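Local coordinates for cellulose binding protein (Clavibacter michiganensis subsp. michiganensis, PDB 4JCW), which probably hydrolyses internal beta-1,4-glucosidic linkages of cellulose as a whole enzyme, the present chain being its expansin-like C-terminal part, which binds glucan, at residues Thr2-Ala7 with Pro96-Thr101; Val35-Pro40 with Val63-Gln68. All coordinates share one frame; numbering follows the deposited sequence.

Contact 1 of 2, residues Thr2-Ala7 with Pro96-Thr101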
loop_
_atom_site.group_PDB
_atom_site.type_symbol
_atom_site.label_atom_id
_atom_site.label_comp_id
_atom_site.label_asym_id
_atom_site.label_seq_id
_atom_site.Cartn_x
_atom_site.Cartn_y
_atom_site.Cartn_z
ATOM N N THR A 2 19.075 -11.480 24.172
ATOM C CA THR A 2 19.176 -12.478 23.122
ATOM C C THR A 2 17.940 -13.362 23.122
ATOM O O THR A 2 17.492 -13.824 24.181
ATOM C CB THR A 2 20.424 -13.349 23.323
ATOM O OG1 THR A 2 21.561 -12.504 23.530
ATOM C CG2 THR A 2 20.668 -14.231 22.113
ATOM N N THR A 3 17.379 -13.576 21.935
ATOM C CA THR A 3 16.223 -14.447 21.796
ATOM C C THR A 3 16.697 -15.785 21.256
ATOM O O THR A 3 17.460 -15.832 20.288
ATOM C CB THR A 3 15.134 -13.849 20.846
ATOM O OG1 THR A 3 14.643 -12.613 21.379
ATOM C CG2 THR A 3 13.959 -14.809 20.706
ATOM N N HIS A 4 16.275 -16.869 21.897
ATOM C CA HIS A 4 16.585 -18.207 21.401
ATOM C C HIS A 4 15.353 -18.813 20.752
ATOM O O HIS A 4 14.290 -18.887 21.368
ATOM C CB HIS A 4 17.084 -19.102 22.532
ATOM C CG HIS A 4 18.246 -18.525 23.272
ATOM N ND1 HIS A 4 19.506 -18.433 22.721
ATOM C CD2 HIS A 4 18.337 -17.987 24.511
ATOM C CE1 HIS A 4 20.324 -17.869 23.591
ATOM N NE2 HIS A 4 19.640 -17.587 24.684
ATOM N N GLY A 5 15.497 -19.250 19.510
ATOM C CA GLY A 5 14.350 -19.759 18.778
ATOM C C GLY A 5 14.712 -20.574 17.555
ATOM O O GLY A 5 15.628 -21.399 17.584
ATOM N N ARG A 6 13.993 -20.335 16.467
ATOM C CA ARG A 6 14.178 -21.126 15.266
ATOM C C ARG A 6 13.956 -20.291 14.012
ATOM O O ARG A 6 13.367 -19.204 14.066
ATOM C CB ARG A 6 13.223 -22.314 15.288
ATOM C CG ARG A 6 11.790 -21.903 15.510
ATOM C CD ARG A 6 10.872 -23.097 15.630
ATOM N NE ARG A 6 9.491 -22.696 15.382
ATOM C CZ ARG A 6 8.556 -23.488 14.869
ATOM N NH1 ARG A 6 8.840 -24.748 14.558
ATOM N NH2 ARG A 6 7.332 -23.018 14.678
ATOM N N ALA A 7 14.445 -20.791 12.881
ATOM C CA ALA A 7 14.222 -20.115 11.611
ATOM C C ALA A 7 13.657 -21.064 10.573
ATOM O O ALA A 7 13.996 -22.240 10.552
ATOM C CB ALA A 7 15.510 -19.511 11.105
ATOM N N PRO A 96 17.743 -24.289 14.516
ATOM C CA PRO A 96 17.776 -23.514 15.759
ATOM C C PRO A 96 18.659 -22.290 15.602
ATOM O O PRO A 96 19.728 -22.372 14.991
ATOM C CB PRO A 96 18.436 -24.477 16.747
ATOM C CG PRO A 96 19.332 -25.312 15.892
ATOM C CD PRO A 96 18.617 -25.478 14.589
ATOM N N ILE A 97 18.212 -21.165 16.143
ATOM C CA ILE A 97 18.976 -19.927 16.081
ATOM C C ILE A 97 18.922 -19.164 17.394
ATOM O O ILE A 97 18.130 -19.471 18.285
ATOM C CB ILE A 97 18.438 -18.982 14.998
ATOM C CG1 ILE A 97 16.971 -18.639 15.273
ATOM C CG2 ILE A 97 18.600 -19.605 13.602
ATOM C CD1 ILE A 97 16.407 -17.620 14.313
ATOM N N SER A 98 19.785 -18.163 17.504
ATOM C CA SER A 98 19.660 -17.161 18.546
ATOM C C SER A 98 19.867 -15.829 17.844
ATOM O O SER A 98 20.611 -15.753 16.859
ATOM C CB SER A 98 20.686 -17.381 19.658
ATOM O OG SER A 98 22.002 -17.322 19.158
ATOM N N TYR A 99 19.189 -14.785 18.305
ATOM C CA TYR A 99 19.342 -13.490 17.655
ATOM C C TYR A 99 19.206 -12.288 18.569
ATOM O O TYR A 99 18.584 -12.361 19.627
ATOM C CB TYR A 99 18.385 -13.347 16.469
ATOM C CG TYR A 99 16.899 -13.460 16.768
ATOM C CD1 TYR A 99 16.123 -12.327 16.955
ATOM C CD2 TYR A 99 16.263 -14.697 16.791
ATOM C CE1 TYR A 99 14.755 -12.416 17.182
ATOM C CE2 TYR A 99 14.890 -14.800 17.014
ATOM C CZ TYR A 99 14.143 -13.654 17.212
ATOM O OH TYR A 99 12.781 -13.733 17.443
ATOM N N VAL A 100 19.787 -11.180 18.118
ATOM C CA VAL A 100 19.702 -9.914 18.833
ATOM C C VAL A 100 19.438 -8.786 17.853
ATOM O O VAL A 100 19.826 -8.866 16.687
ATOM C CB VAL A 100 21.002 -9.604 19.607
ATOM C CG1 VAL A 100 21.180 -10.581 20.756
ATOM C CG2 VAL A 100 22.207 -9.643 18.678
ATOM N N THR A 101 18.776 -7.738 18.332
ATOM C CA THR A 101 18.588 -6.540 17.523
ATOM C C THR A 101 19.848 -5.690 17.641
ATOM O O THR A 101 20.321 -5.424 18.751
ATOM C CB THR A 101 17.357 -5.734 17.980
ATOM O OG1 THR A 101 16.169 -6.419 17.568
ATOM C CG2 THR A 101 17.364 -4.344 17.364
HETATM O O HOH W 1 16.311 -10.727 20.590
#
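T3 and Y99 face each other as an antiparallel hydrogen-bonded pair, and their side chains run the same way, side by side. T3 CB lies over one face of the phenol ring, 3.9 Å from the centroid of the Y99 ring, which is a CH-pi contact. Beyond CB the side chain splits. Chi1 of -62° sets OG1 beside the backbone N and leaves the methyl CG2 anti to it. T3 CG2 runs on along the ring and ends 3.6 Å from Y99 OH. The hydroxyl gives its proton to a water, with T3 OG1 2.6 Å from the water oxygen. That water in turn donates to Y99 O. Y99 O also accepts T3 N, at 2.9 Å and almost straight (176°), with the donor in the carbonyl plane. Y99 OH is hydrogen-bonded to OE1 of E41, outside the two strands. Further along, G5 and I97 form the second hydrogen-bonded pair. The bond from I97 N to G5 O is 3.0 Å long, but its donor stands above the carbonyl plane. I97 CD1 reaches past the backbone of R6 to A7 CB, 3.8 Å away. The contact joins the first and last strands of the double-psi beta-barrel domain and so closes its sheet. Backbone bonds do most of the holding. A water and the CB methine over the ring also tie T3 to Y99, and no salt bridge spans the two strands.

Contact 2 of 2, residues Val35-Pro40 with Val63-Gln68. With BGC (beta-D-glucopyranose), chain C.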
loop_
_atom_site.group_PDB
_atom_site.type_symbol
_atom_site.label_atom_id
_atom_site.label_comp_id
_atom_site.label_asym_id
_atom_site.label_seq_id
_atom_site.Cartn_x
_atom_site.Cartn_y
_atom_site.Cartn_z
ATOM N N VAL A 35 14.662 -10.582 6.657
ATOM C CA VAL A 35 13.907 -11.474 7.510
ATOM C C VAL A 35 12.492 -10.949 7.691
ATOM O O VAL A 35 12.264 -9.740 7.709
ATOM C CB VAL A 35 14.606 -11.639 8.898
ATOM C CG1 VAL A 35 14.595 -10.324 9.684
ATOM C CG2 VAL A 35 13.955 -12.748 9.713
ATOM N N ALA A 36 11.533 -11.867 7.770
ATOM C CA ALA A 36 10.188 -11.542 8.221
ATOM C C ALA A 36 10.071 -11.959 9.672
ATOM O O ALA A 36 10.511 -13.049 10.030
ATOM C CB ALA A 36 9.155 -12.302 7.399
ATOM N N VAL A 37 9.449 -11.122 10.497
ATOM C CA VAL A 37 9.314 -11.420 11.910
ATOM C C VAL A 37 7.864 -11.577 12.341
ATOM O O VAL A 37 6.943 -11.144 11.632
ATOM C CB VAL A 37 10.007 -10.348 12.808
ATOM C CG1 VAL A 37 11.516 -10.313 12.559
ATOM C CG2 VAL A 37 9.389 -8.988 12.557
ATOM N N SER A 38 7.688 -12.203 13.508
ATOM C CA SER A 38 6.382 -12.408 14.128
ATOM C C SER A 38 5.631 -11.091 14.256
ATOM O O SER A 38 6.233 -10.020 14.261
ATOM C CB SER A 38 6.536 -13.049 15.515
ATOM O OG SER A 38 7.215 -12.201 16.441
ATOM N N SER A 39 4.311 -11.166 14.346
ATOM C CA SER A 39 3.508 -9.951 14.523
ATOM C C SER A 39 3.887 -9.118 15.773
ATOM O O SER A 39 4.014 -7.891 15.688
ATOM C CB SER A 39 2.010 -10.284 14.488
ATOM O OG SER A 39 1.661 -10.867 13.239
ATOM N N PRO A 40 4.088 -9.772 16.933
ATOM C CA PRO A 40 4.503 -8.952 18.080
ATOM C C PRO A 40 5.854 -8.267 17.880
ATOM O O PRO A 40 6.016 -7.110 18.281
ATOM C CB PRO A 40 4.573 -9.968 19.226
ATOM C CG PRO A 40 3.626 -11.051 18.819
ATOM C CD PRO A 40 3.788 -11.158 17.341
ATOM N N VAL A 63 20.674 -9.601 9.177
ATOM C CA VAL A 63 19.552 -9.484 8.258
ATOM C C VAL A 63 18.753 -8.222 8.552
ATOM O O VAL A 63 18.638 -7.806 9.703
ATOM C CB VAL A 63 18.633 -10.735 8.298
ATOM C CG1 VAL A 63 19.377 -11.949 7.778
ATOM C CG2 VAL A 63 18.139 -10.996 9.708
ATOM N N GLN A 64 18.225 -7.603 7.506
ATOM C CA GLN A 64 17.353 -6.454 7.676
ATOM C C GLN A 64 15.924 -6.915 7.911
ATOM O O GLN A 64 15.434 -7.806 7.213
ATOM C CB GLN A 64 17.393 -5.557 6.444
ATOM C CG GLN A 64 16.749 -4.193 6.690
ATOM C CD GLN A 64 16.986 -3.200 5.561
ATOM O OE1 GLN A 64 17.534 -3.542 4.517
ATOM N NE2 GLN A 64 16.546 -1.966 5.762
ATOM N N VAL A 65 15.261 -6.324 8.894
ATOM C CA VAL A 65 13.856 -6.614 9.098
ATOM C C VAL A 65 13.082 -5.944 7.970
ATOM O O VAL A 65 13.098 -4.714 7.823
ATOM C CB VAL A 65 13.351 -6.137 10.453
ATOM C CG1 VAL A 65 11.858 -6.429 10.583
ATOM C CG2 VAL A 65 14.133 -6.828 11.571
ATOM N N ALA A 66 12.420 -6.777 7.175
ATOM C CA ALA A 66 11.818 -6.351 5.920
ATOM C C ALA A 66 10.318 -6.580 5.877
ATOM O O ALA A 66 9.618 -5.972 5.069
ATOM C CB ALA A 66 12.462 -7.096 4.769
ATOM N N ASP A 67 9.822 -7.450 6.749
ATOM C CA ASP A 67 8.537 -8.080 6.488
ATOM C C ASP A 67 7.923 -8.624 7.777
ATOM O O ASP A 67 8.575 -8.677 8.823
ATOM C CB ASP A 67 8.777 -9.222 5.486
ATOM C CG ASP A 67 7.554 -9.572 4.650
ATOM O OD1 ASP A 67 6.463 -8.980 4.831
ATOM O OD2 ASP A 67 7.695 -10.469 3.781
ATOM N N GLN A 68 6.651 -8.998 7.691
ATOM C CA GLN A 68 5.923 -9.557 8.814
ATOM C C GLN A 68 5.543 -10.998 8.488
ATOM O O GLN A 68 5.003 -11.271 7.418
ATOM C CB GLN A 68 4.644 -8.752 9.062
ATOM C CG GLN A 68 3.843 -9.258 10.255
ATOM C CD GLN A 68 2.617 -8.411 10.546
ATOM O OE1 GLN A 68 1.992 -8.558 11.591
ATOM N NE2 GLN A 68 2.265 -7.531 9.620
HETATM C C2 BGC C . 4.521 -10.009 2.160
HETATM C C3 BGC C . 4.089 -8.649 2.656
HETATM C C4 BGC C . 2.610 -8.758 3.066
HETATM C C5 BGC C . 2.532 -9.786 4.148
HETATM C C6 BGC C . 1.060 -10.030 4.491
HETATM C C1 BGC C . 4.345 -11.030 3.281
HETATM O O1 BGC C . 4.798 -12.332 2.890
HETATM O O2 BGC C . 5.907 -9.982 1.782
HETATM O O3 BGC C . 4.250 -7.765 1.542
HETATM O O4 BGC C . 1.980 -7.547 3.589
HETATM O O5 BGC C . 2.961 -11.065 3.670
HETATM O O6 BGC C . 0.935 -11.025 5.502
#
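D67 OD2 accepts a hydrogen bond from O2 of a bound glucose, with D67 OD2 and BGC O2 2.7 Å apart. Y10 OH adds a weak bond to the same oxygen. The other carboxylate oxygen, OD1, takes the backbone N of N22 and, weakly, D67's neighbour Q68 N. Bonds to both oxygens limit rotation of the carboxylate. Its CG is anti to the backbone N (chi1 -154°), which carries the group to the sugar while D67 CB packs 3.6 Å from A36 CB. The strand 34-37 runs parallel to strand 59-68 here. V35 pairs with V65 but A36 pairs with D67, so the register slips by one residue at a beta bulge. V35 O marks the slip: A66 N reaches V35 O at 3.0 Å, nearly along the C=O axis, while D67 N makes only a weak bond. The pair belongs to the double-psi beta-barrel domain of this expansin-like protein, and the bulged strand brings an acid to the glucan-binding surface. On the face opposite A36 and D67, V35, V37 and V65 form an apolar patch. V35 CG1 also lies 3.6 Å from V63 CG2, the two valines crossing at about a right angle. V37 CG2 meets V65 CG1 in the same crosswise manner, at 4.1 Å. L52 and L77 add to this buried layer. At the far end the side chain of Q68 is extended, and Q68 OE1 accepts S39 OG at 2.9 Å. S38, at the N-cap of helix 39-42, turns its hydroxyl to E41.

Both contacts belong to the N-terminal double-psi beta-barrel domain and to one six-stranded mixed sheet. Contact 1 pairs strands 3-10 and 95-101, the first and last in sheet order. Contact 2 pairs strands 34-37 and 59-68, which are inner neighbours. Along the chain, contact 2 is nested inside the loop that contact 1 closes. Their centres are 13 Å apart and the nearest atoms about 6 Å, so they do not touch. Strands 76-80 and 51-56 lie between them, and L77 and E41 have partners in both. Contact 1 closes the sheet away from the sugar, while contact 2 carries an acid that binds it.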